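Local coordinates for Lmo0305 protein (Listeria monocytogenes, PDB 3PJ0), which is a member of the beta-eliminating lyase family, built on the fold of pyridoxal-phosphate-dependent enzymes, and carries its cofactor covalently bound to a lysine, at residues L80-W83 against A84-E88; V92-H95 against P96-L100; E161-S164 against E165-E169; Y188-S191 against A192-C196. All coordinates share one frame; numbering follows the deposited sequence. Where two conformers were deposited one is given.

Contact 1: L80-W83 against A84-E88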
loop_
_atom_site.group_PDB
_atom_site.type_symbol
_atom_site.label_atom_id
_atom_site.label_comp_id
_atom_site.label_asym_id
_atom_site.label_seq_id
_atom_site.Cartn_x
_atom_site.Cartn_y
_atom_site.Cartn_z
ATOM N N LEU A 80 0.798 9.959 14.971
ATOM C CA LEU A 80 0.018 10.499 16.097
ATOM C C LEU A 80 -0.182 9.446 17.204
ATOM O O LEU A 80 -0.116 9.797 18.408
ATOM C CB LEU A 80 -1.327 11.089 15.610
ATOM C CG LEU A 80 -1.215 12.245 14.579
ATOM C CD1 LEU A 80 -2.542 12.795 14.169
ATOM C CD2 LEU A 80 -0.261 13.370 15.112
ATOM N N ARG A 81 -0.392 8.186 16.825
ATOM C CA ARG A 81 -0.463 7.099 17.835
ATOM C C ARG A 81 0.840 6.925 18.635
ATOM O O ARG A 81 0.821 6.752 19.855
ATOM C CB ARG A 81 -0.893 5.763 17.198
ATOM C CG ARG A 81 -0.930 4.563 18.196
ATOM C CD ARG A 81 -1.857 4.778 19.374
ATOM N NE ARG A 81 -1.729 3.652 20.292
ATOM C CZ ARG A 81 -2.420 2.515 20.207
ATOM N NH1 ARG A 81 -3.369 2.347 19.291
ATOM N NH2 ARG A 81 -2.157 1.538 21.073
ATOM N N ILE A 82 1.982 6.960 17.950
ATOM C CA ILE A 82 3.246 6.837 18.630
ATOM C C ILE A 82 3.393 7.966 19.662
ATOM O O ILE A 82 3.731 7.697 20.824
ATOM C CB ILE A 82 4.410 6.847 17.640
ATOM C CG1 ILE A 82 4.339 5.614 16.746
ATOM C CG2 ILE A 82 5.799 6.906 18.358
ATOM C CD1 ILE A 82 5.265 5.649 15.500
ATOM N N TRP A 83 3.117 9.218 19.271
ATOM C CA TRP A 83 3.230 10.330 20.228
ATOM C C TRP A 83 2.179 10.216 21.345
ATOM O O TRP A 83 2.476 10.540 22.465
ATOM C CB TRP A 83 3.187 11.695 19.544
ATOM C CG TRP A 83 4.324 11.953 18.598
ATOM C CD1 TRP A 83 4.223 12.346 17.307
ATOM C CD2 TRP A 83 5.721 11.763 18.846
ATOM N NE1 TRP A 83 5.453 12.443 16.736
ATOM C CE2 TRP A 83 6.399 12.080 17.652
ATOM C CE3 TRP A 83 6.473 11.362 19.968
ATOM C CZ2 TRP A 83 7.790 12.027 17.541
ATOM C CZ3 TRP A 83 7.865 11.288 19.849
ATOM C CH2 TRP A 83 8.502 11.627 18.652
ATOM N N ALA A 84 0.972 9.718 21.043
ATOM C CA ALA A 84 -0.052 9.524 22.080
ATOM C C ALA A 84 0.429 8.514 23.135
ATOM O O ALA A 84 0.244 8.722 24.362
ATOM C CB ALA A 84 -1.383 9.073 21.457
ATOM N N ASP A 85 1.057 7.434 22.665
ATOM C CA ASP A 85 1.628 6.440 23.564
ATOM C C ASP A 85 2.765 6.995 24.425
ATOM O O ASP A 85 2.829 6.689 25.598
ATOM C CB ASP A 85 2.122 5.226 22.798
ATOM C CG ASP A 85 0.989 4.320 22.316
ATOM O OD1 ASP A 85 -0.186 4.475 22.739
ATOM O OD2 ASP A 85 1.309 3.419 21.514
ATOM N N ARG A 86 3.664 7.784 23.842
ATOM C CA ARG A 86 4.770 8.409 24.592
ATOM C C ARG A 86 4.275 9.357 25.697
ATOM O O ARG A 86 4.854 9.410 26.797
ATOM C CB ARG A 86 5.685 9.248 23.668
ATOM C CG ARG A 86 6.436 8.512 22.607
ATOM C CD ARG A 86 7.457 7.504 23.141
ATOM N NE ARG A 86 8.136 6.924 21.979
ATOM C CZ ARG A 86 9.184 7.473 21.369
ATOM N NH1 ARG A 86 9.734 8.606 21.810
ATOM N NH2 ARG A 86 9.688 6.883 20.291
ATOM N N LYS A 87 3.192 10.079 25.412
ATOM C CA LYS A 87 2.618 11.069 26.326
ATOM C C LYS A 87 1.435 10.536 27.134
ATOM O O LYS A 87 0.897 11.258 27.959
ATOM C CB LYS A 87 2.099 12.267 25.524
ATOM C CG LYS A 87 3.089 12.942 24.603
ATOM C CD LYS A 87 4.166 13.682 25.349
ATOM C CE LYS A 87 5.149 14.297 24.382
ATOM N NZ LYS A 87 6.264 14.939 25.114
ATOM N N GLU A 88 1.038 9.281 26.890
ATOM C CA GLU A 88 -0.144 8.660 27.508
ATOM C C GLU A 88 -1.332 9.639 27.434
ATOM O O GLU A 88 -1.952 9.991 28.432
ATOM C CB GLU A 88 0.123 8.155 28.939
ATOM C CG GLU A 88 0.966 6.860 29.015
ATOM C CD GLU A 88 1.043 6.251 30.430
ATOM O OE1 GLU A 88 0.352 6.738 31.346
ATOM O OE2 GLU A 88 1.793 5.274 30.620
HETATM O O HOH W 1 0.247 1.007 21.848
HETATM O O HOH W 2 5.324 5.366 21.728
#

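Contact 2: V92-H95 against P96-L100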
loop_
_atom_site.group_PDB
_atom_site.type_symbol
_atom_site.label_atom_id
_atom_site.label_comp_id
_atom_site.label_asym_id
_atom_site.label_seq_id
_atom_site.Cartn_x
_atom_site.Cartn_y
_atom_site.Cartn_z
ATOM N N VAL A 92 -5.348 14.850 20.362
ATOM C CA VAL A 92 -4.423 15.617 19.491
ATOM C C VAL A 92 -5.138 16.887 19.053
ATOM O O VAL A 92 -6.348 17.013 19.280
ATOM C CB VAL A 92 -3.945 14.835 18.262
ATOM C CG1 VAL A 92 -3.247 13.561 18.694
ATOM C CG2 VAL A 92 -5.100 14.503 17.304
ATOM N N ALA A 93 -4.425 17.813 18.410
ATOM C CA ALA A 93 -5.047 19.031 17.946
ATOM C C ALA A 93 -4.561 19.412 16.555
ATOM O O ALA A 93 -3.379 19.281 16.231
ATOM C CB ALA A 93 -4.810 20.207 18.953
ATOM N N TYR A 94 -5.490 19.851 15.730
ATOM C CA TYR A 94 -5.159 20.288 14.399
ATOM C C TYR A 94 -6.271 21.139 13.761
ATOM O O TYR A 94 -7.351 21.284 14.331
ATOM C CB TYR A 94 -4.804 19.105 13.519
ATOM C CG TYR A 94 -5.805 17.940 13.418
ATOM C CD1 TYR A 94 -7.168 18.140 13.244
ATOM C CD2 TYR A 94 -5.337 16.603 13.397
ATOM C CE1 TYR A 94 -8.051 17.043 13.094
ATOM C CE2 TYR A 94 -6.190 15.531 13.229
ATOM C CZ TYR A 94 -7.539 15.736 13.086
ATOM O OH TYR A 94 -8.362 14.626 12.930
ATOM N N HIS A 95 -5.992 21.688 12.578
ATOM C CA HIS A 95 -6.952 22.501 11.866
ATOM C C HIS A 95 -8.218 21.658 11.552
ATOM O O HIS A 95 -8.109 20.459 11.273
ATOM C CB HIS A 95 -6.325 23.012 10.557
ATOM C CG HIS A 95 -7.149 24.042 9.840
ATOM N ND1 HIS A 95 -8.157 23.709 8.969
ATOM C CD2 HIS A 95 -7.093 25.397 9.847
ATOM C CE1 HIS A 95 -8.710 24.815 8.490
ATOM N NE2 HIS A 95 -8.079 25.855 9.010
ATOM N N PRO A 96 -9.416 22.266 11.592
ATOM C CA PRO A 96 -10.673 21.556 11.277
ATOM C C PRO A 96 -10.697 20.772 9.923
ATOM O O PRO A 96 -11.410 19.769 9.784
ATOM C CB PRO A 96 -11.698 22.704 11.201
ATOM C CG PRO A 96 -11.181 23.708 12.124
ATOM C CD PRO A 96 -9.685 23.664 11.976
ATOM N N LEU A 97 -9.909 21.230 8.955
ATOM C CA LEU A 97 -9.884 20.632 7.623
ATOM C C LEU A 97 -8.629 19.797 7.405
ATOM O O LEU A 97 -8.227 19.550 6.246
ATOM C CB LEU A 97 -10.037 21.709 6.542
ATOM C CG LEU A 97 -11.277 22.590 6.663
ATOM C CD1 LEU A 97 -11.478 23.519 5.443
ATOM C CD2 LEU A 97 -12.494 21.706 6.848
ATOM N N SER A 98 -8.008 19.343 8.493
ATOM C CA SER A 98 -6.870 18.435 8.349
ATOM C C SER A 98 -7.290 17.223 7.522
ATOM O O SER A 98 -8.451 16.810 7.531
ATOM C CB SER A 98 -6.344 17.958 9.691
ATOM O OG SER A 98 -5.360 16.936 9.502
ATOM N N HIS A 99 -6.330 16.642 6.815
ATOM C CA HIS A 99 -6.638 15.519 5.945
ATOM C C HIS A 99 -7.151 14.367 6.808
ATOM O O HIS A 99 -8.024 13.605 6.393
ATOM C CB HIS A 99 -5.388 15.127 5.145
ATOM C CG HIS A 99 -5.627 14.144 4.044
ATOM N ND1 HIS A 99 -5.610 12.776 4.245
ATOM C CD2 HIS A 99 -5.799 14.325 2.713
ATOM C CE1 HIS A 99 -5.786 12.161 3.084
ATOM N NE2 HIS A 99 -5.901 13.072 2.138
ATOM N N LEU A 100 -6.607 14.259 8.015
ATOM C CA LEU A 100 -7.016 13.235 8.961
ATOM C C LEU A 100 -8.493 13.357 9.385
ATOM O O LEU A 100 -9.179 12.371 9.615
ATOM C CB LEU A 100 -6.146 13.300 10.228
ATOM C CG LEU A 100 -4.643 12.894 10.268
ATOM C CD1 LEU A 100 -4.503 11.417 10.292
ATOM C CD2 LEU A 100 -3.718 13.571 9.196
#

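Contact 3: E161-S164 against E165-E169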
loop_
_atom_site.group_PDB
_atom_site.type_symbol
_atom_site.label_atom_id
_atom_site.label_comp_id
_atom_site.label_asym_id
_atom_site.label_seq_id
_atom_site.Cartn_x
_atom_site.Cartn_y
_atom_site.Cartn_z
ATOM N N GLU A 161 7.953 29.253 14.363
ATOM C CA GLU A 161 8.984 29.148 15.408
ATOM C C GLU A 161 8.360 29.273 16.802
ATOM O O GLU A 161 8.626 28.488 17.705
ATOM C CB GLU A 161 10.068 30.213 15.218
ATOM C CG GLU A 161 10.920 29.997 13.970
ATOM C CD GLU A 161 11.911 31.129 13.702
ATOM O OE1 GLU A 161 11.615 32.293 14.037
ATOM O OE2 GLU A 161 13.001 30.849 13.154
ATOM N N LYS A 162 7.498 30.254 16.971
ATOM C CA LYS A 162 6.832 30.468 18.264
ATOM C C LYS A 162 5.930 29.271 18.646
ATOM O O LYS A 162 5.814 28.894 19.821
ATOM C CB LYS A 162 6.089 31.810 18.237
ATOM C CG LYS A 162 7.058 32.979 18.140
ATOM C CD LYS A 162 6.405 34.320 17.880
ATOM C CE LYS A 162 7.493 35.408 17.886
ATOM N NZ LYS A 162 7.031 36.725 17.350
ATOM N N ILE A 163 5.268 28.676 17.662
ATOM C CA ILE A 163 4.429 27.500 17.928
ATOM C C ILE A 163 5.300 26.333 18.405
ATOM O O ILE A 163 4.956 25.630 19.364
ATOM C CB ILE A 163 3.614 27.119 16.673
ATOM C CG1 ILE A 163 2.441 28.094 16.520
ATOM C CG2 ILE A 163 3.153 25.675 16.774
ATOM C CD1 ILE A 163 1.609 27.877 15.262
ATOM N N SER A 164 6.429 26.149 17.721
ATOM C CA SER A 164 7.397 25.100 18.055
ATOM C C SER A 164 7.926 25.300 19.462
ATOM O O SER A 164 7.957 24.365 20.261
ATOM C CB SER A 164 8.575 25.096 17.058
ATOM O OG SER A 164 9.441 23.982 17.294
ATOM N N GLU A 165 8.323 26.535 19.770
ATOM C CA GLU A 165 8.884 26.843 21.097
ATOM C C GLU A 165 7.848 26.589 22.209
ATOM O O GLU A 165 8.179 26.035 23.242
ATOM C CB GLU A 165 9.426 28.285 21.142
ATOM C CG GLU A 165 10.675 28.457 20.223
ATOM C CD GLU A 165 11.044 29.920 19.882
ATOM O OE1 GLU A 165 10.157 30.802 19.820
ATOM O OE2 GLU A 165 12.232 30.167 19.621
ATOM N N TYR A 166 6.587 26.946 21.972
ATOM C CA TYR A 166 5.545 26.750 22.981
ATOM C C TYR A 166 5.293 25.267 23.190
ATOM O O TYR A 166 5.191 24.797 24.331
ATOM C CB TYR A 166 4.252 27.437 22.569
ATOM C CG TYR A 166 3.116 27.183 23.517
ATOM C CD1 TYR A 166 3.016 27.874 24.732
ATOM C CD2 TYR A 166 2.136 26.252 23.204
ATOM C CE1 TYR A 166 1.958 27.630 25.599
ATOM C CE2 TYR A 166 1.088 26.001 24.054
ATOM C CZ TYR A 166 0.993 26.690 25.240
ATOM O OH TYR A 166 -0.068 26.409 26.057
ATOM N N CYS A 167 5.206 24.527 22.089
ATOM C CA CYS A 167 4.989 23.091 22.189
ATOM C C CYS A 167 6.163 22.429 22.941
ATOM O O CYS A 167 5.946 21.573 23.794
ATOM C CB CYS A 167 4.693 22.470 20.823
ATOM S SG CYS A 167 3.077 22.927 20.150
ATOM N N HIS A 168 7.389 22.852 22.658
ATOM C CA HIS A 168 8.536 22.330 23.364
ATOM C C HIS A 168 8.434 22.567 24.896
ATOM O O HIS A 168 8.632 21.646 25.685
ATOM C CB HIS A 168 9.835 22.870 22.773
ATOM C CG HIS A 168 11.072 22.285 23.390
ATOM N ND1 HIS A 168 11.565 21.044 23.040
ATOM C CD2 HIS A 168 11.921 22.776 24.326
ATOM C CE1 HIS A 168 12.660 20.795 23.739
ATOM N NE2 HIS A 168 12.899 21.831 24.523
ATOM N N GLU A 169 8.074 23.786 25.286
ATOM C CA GLU A 169 7.880 24.173 26.688
ATOM C C GLU A 169 6.758 23.384 27.396
ATOM O O GLU A 169 6.876 23.083 28.580
ATOM C CB GLU A 169 7.546 25.675 26.752
ATOM C CG GLU A 169 8.700 26.630 26.336
ATOM C CD GLU A 169 8.252 28.102 26.064
ATOM O OE1 GLU A 169 7.028 28.406 26.068
ATOM O OE2 GLU A 169 9.136 28.960 25.819
#

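Contact 4: Y188-S191 against A192-C196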
loop_
_atom_site.group_PDB
_atom_site.type_symbol
_atom_site.label_atom_id
_atom_site.label_comp_id
_atom_site.label_asym_id
_atom_site.label_seq_id
_atom_site.Cartn_x
_atom_site.Cartn_y
_atom_site.Cartn_z
ATOM N N TYR A 188 9.271 30.554 1.862
ATOM C CA TYR A 188 9.926 30.717 3.149
ATOM C C TYR A 188 11.416 31.070 3.059
ATOM O O TYR A 188 11.963 31.613 3.995
ATOM C CB TYR A 188 9.745 29.480 4.021
ATOM C CG TYR A 188 8.457 29.373 4.802
ATOM C CD1 TYR A 188 7.829 30.493 5.356
ATOM C CD2 TYR A 188 7.935 28.128 5.100
ATOM C CE1 TYR A 188 6.656 30.359 6.144
ATOM C CE2 TYR A 188 6.785 27.977 5.897
ATOM C CZ TYR A 188 6.163 29.087 6.426
ATOM O OH TYR A 188 5.018 28.891 7.201
ATOM N N GLN A 189 12.057 30.783 1.936
ATOM C CA GLN A 189 13.503 30.987 1.806
ATOM C C GLN A 189 14.234 30.197 2.943
ATOM O O GLN A 189 15.206 30.655 3.568
ATOM C CB GLN A 189 13.852 32.471 1.685
ATOM C CG GLN A 189 13.447 33.026 0.310
ATOM C CD GLN A 189 14.281 32.425 -0.805
ATOM O OE1 GLN A 189 15.503 32.626 -0.834
ATOM N NE2 GLN A 189 13.646 31.658 -1.717
ATOM N N LYS A 190 13.701 28.996 3.182
ATOM C CA LYS A 190 14.213 28.020 4.166
ATOM C C LYS A 190 14.353 26.674 3.483
ATOM O O LYS A 190 13.545 26.331 2.629
ATOM C CB LYS A 190 13.250 27.866 5.360
ATOM C CG LYS A 190 13.065 29.144 6.188
ATOM C CD LYS A 190 14.232 29.449 7.107
ATOM C CE LYS A 190 14.071 30.791 7.766
ATOM N NZ LYS A 190 15.042 30.999 8.886
ATOM N N SER A 191 15.360 25.885 3.851
ATOM C CA SER A 191 15.471 24.535 3.294
ATOM C C SER A 191 14.439 23.607 3.953
ATOM O O SER A 191 13.913 23.914 5.022
ATOM C CB SER A 191 16.834 23.939 3.569
ATOM O OG SER A 191 17.030 23.833 4.960
ATOM N N ALA A 192 14.220 22.448 3.338
ATOM C CA ALA A 192 13.351 21.428 3.904
ATOM C C ALA A 192 13.820 21.092 5.315
ATOM O O ALA A 192 12.994 20.964 6.216
ATOM C CB ALA A 192 13.333 20.196 3.032
ATOM N N GLU A 193 15.132 20.960 5.502
ATOM C CA GLU A 193 15.724 20.667 6.810
ATOM C C GLU A 193 15.381 21.740 7.838
ATOM O O GLU A 193 15.016 21.433 8.975
ATOM C CB GLU A 193 17.248 20.506 6.694
ATOM C CG GLU A 193 17.944 20.287 8.011
ATOM C CD GLU A 193 19.424 19.916 7.874
ATOM O OE1 GLU A 193 19.989 20.009 6.769
ATOM O OE2 GLU A 193 20.018 19.534 8.902
ATOM N N GLU A 194 15.519 23.002 7.453
ATOM C CA GLU A 194 15.225 24.112 8.366
ATOM C C GLU A 194 13.788 24.086 8.843
ATOM O O GLU A 194 13.537 24.214 10.034
ATOM C CB GLU A 194 15.529 25.469 7.729
ATOM C CG GLU A 194 16.989 25.785 7.680
ATOM C CD GLU A 194 17.262 27.151 7.098
ATOM O OE1 GLU A 194 17.122 27.320 5.863
ATOM O OE2 GLU A 194 17.586 28.057 7.880
ATOM N N ILE A 195 12.851 23.876 7.920
ATOM C CA ILE A 195 11.433 23.817 8.262
ATOM C C ILE A 195 11.152 22.609 9.172
ATOM O O ILE A 195 10.502 22.734 10.212
ATOM C CB ILE A 195 10.560 23.746 6.967
ATOM C CG1 ILE A 195 10.716 25.027 6.139
ATOM C CG2 ILE A 195 9.056 23.572 7.259
ATOM C CD1 ILE A 195 10.172 24.875 4.697
ATOM N N CYS A 196 11.680 21.452 8.784
ATOM C CA CYS A 196 11.456 20.223 9.544
ATOM C C CYS A 196 12.117 20.210 10.928
ATOM O O CYS A 196 11.687 19.432 11.807
ATOM C CB CYS A 196 11.931 19.014 8.759
ATOM S SG CYS A 196 10.938 18.676 7.293
HETATM O O HOH W 3 17.633 29.651 4.554
HETATM O O HOH W 4 17.608 30.742 7.980
#

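Contact 1: L80-W83 against A84-E88
Arg-81 and Asp-85 join one turn apart on helix 72-87, near its C-terminal end. The helix packs beside the large mixed sheet of a pyridoxal-phosphate-type fold.

NE of Arg-81 forms a salt bridge to OD1 of Asp-85 at 3.0 Å. The oxygen is met on its syn side, with the donor well out of the carboxylate plane. The two flat groups stand nearly upright to each other, their planes 83° apart. CG of Arg-81 lies anti to the backbone N (chi1 178°), and a bend at chi2 turns NE to Asp-85. Water 1 closes a second bridge, donating to OD2 of Asp-85 and accepting a weak bond from NH2 of Arg-81. NH1 of Arg-81 is hydrogen-bonded to OE1 of Gln-112.

CZ3 of Trp-83 lies over one face of the Arg-86 guanidinium, 3.8 Å from NH1 of Arg-86. The planes are 73° apart, so this is no parallel stack. Each group also has a polar partner outside the pair. NE1 of Trp-83 is hydrogen-bonded to OG of Ser-201, and NH2 of Arg-86 has a salt bridge to OE2 of Glu-227.

Backbone bonds complete the turn. The last runs from N of Lys-87 to O of Trp-83, 3.1 Å.

Contact 2: V92-H95 against P96-L100
Ser-98 packs over a face of the Tyr-94 ring where strand 91-94 of the mixed sheet gives way to helix 99-102. A type I beta turn from His-95 to Ser-98 makes the link. CB of Ser-98 sits 3.7 Å from the centroid of the Tyr-94 ring and 15° off the normal. This is a CH-pi contact. CG of Tyr-94 lies between its own backbone N and carbonyl carbon (chi1 54°), which turns the ring under the serine.

The far part of the same ring meets the first turn of the helix. CE2 of Tyr-94 is 3.7 Å from CB of Leu-100, and the two side chains cross at about a right angle. The Tyr-94 hydroxyl is hydrogen-bonded to OE1 of Glu-101. Leu-142 of the neighbouring strand 140-144 also touches Tyr-94, Ser-98 and Leu-100.

His-95 uses both a face and an edge. CD of Pro-96 lies over its face, 3.5 Å from the ring centroid, in a second CH-pi contact. At the edge, ND1 of His-95 accepts from N of Leu-97 at 3.0 Å, the donor tilted somewhat out of the ring plane. NE2 of His-95 is hydrogen-bonded to O of Gln-124, so both ring nitrogens are engaged and the ring's rotation is fixed.

The turn itself closes with N of Ser-98 bonded to O of His-95, 3.0 Å. The donor stands well above the carbonyl plane. Ser-98 is also the N-cap, and its OG accepts a weak bond from N of Leu-100, 3.3 Å.

Contact 3: E161-S164 against E165-E169
CG of Glu-165 stands anti to its own carbonyl carbon (chi1 -67°). This sends the side chain back along the helix, over the previous turn. CG of Glu-165 comes to 3.2 Å from O of Glu-161, and OE1 of Glu-165 lies 3.7 Å from CA of Lys-162. SG of Cys-167 has a similar first torsion (chi1 -70°) and points back towards Ile-163. There it meets CG2 of Ile-163 at 4.4 Å, a loose apolar touch.

These pairs lie along helix 157-170, the helix of a beta-alpha-beta unit between strands 140-144 and 173-178. Four backbone bonds carry the helix across the segments, for example from N of Cys-167 to O of Ile-163, 3.0 Å.

Ile-163, Ser-164 and Cys-167 rest on Leu-174 of the sheet, and Tyr-166 packs on helix 128-132. OG of Ser-164 is hydrogen-bonded to O of Leu-198.

On the more exposed side the like-charged carboxylates stay apart, OE1 of Glu-161 6.0 Å from OE2 of Glu-165. ND1 of exposed His-168 is hydrogen-bonded to a (4R)-2-methylpentane-2,4-diol molecule, probably from the crystallisation liquor. Within these two turns the backbone bonds therefore do the holding, the side chains adding a loose apolar touch and no salt bridge.

Contact 4: Y188-S191 against A192-C196
OE1 of Glu-194 is gripped by two donors. N of Ser-191 reaches it at 3.0 Å with an almost straight bond (165°), on the anti side of the carboxylate. Water 3 donates to the same oxygen and also to O of Gln-189. The other carboxylate oxygen, OE2, takes a bond from water 4, which in turn accepts from NZ of Lys-190. Water 4 thus bridges the two charged groups. The direct gap from NZ of Lys-190 to OE2 of Glu-194 is 4.0 Å, too long for a salt bridge. The two side chains cross at about a right angle, with CD of Lys-190 3.7 Å from OE2 of Glu-194.

The reverse bond runs from N of Glu-194 to OG of Ser-191, 3.0 Å. Together the two bonds make a capping box at the start of helix 192-196, with Ser-191 as N-cap. The serine torsion (chi1 62°) sets OG between its own N and carbonyl carbon, facing the first turn. Helical bonding opens with N of Ile-195 donating to O of Ser-191, 3.1 Å.

An apolar side backs the cap. CG1 of Ile-195 packs on CB of Lys-190 at 3.9 Å. CD1 of Ile-195 meets the edge of the Tyr-188 ring, 4.0 Å from CD2 of Tyr-188. Phe-157 of helix 157-170 touches Tyr-188, Lys-190 and Ile-195, and the Tyr-188 hydroxyl is hydrogen-bonded to O of Pro-155.

The four contacts follow in series along the chain, all in the part that belongs to the beta-eliminating lyase family. Contact 1 lies in the last turns of helix 72-87, and a short link leads to strand 91-94 of contact 2; their centres are about 16 Å apart. In the mixed sheet, strand 91-94 lies beside strand 140-144, which is followed by strand 173-178. Helix 157-170 of contact 3 connects these last two. Contact 4 comes after strand 173-178 and caps helix 192-196, which leads to strand 201-205. Its centre is about 16 Å from that of contact 3, with nearest atoms about 5 Å apart. The contacts thus sit on several helices and turns that link strands of this sheet.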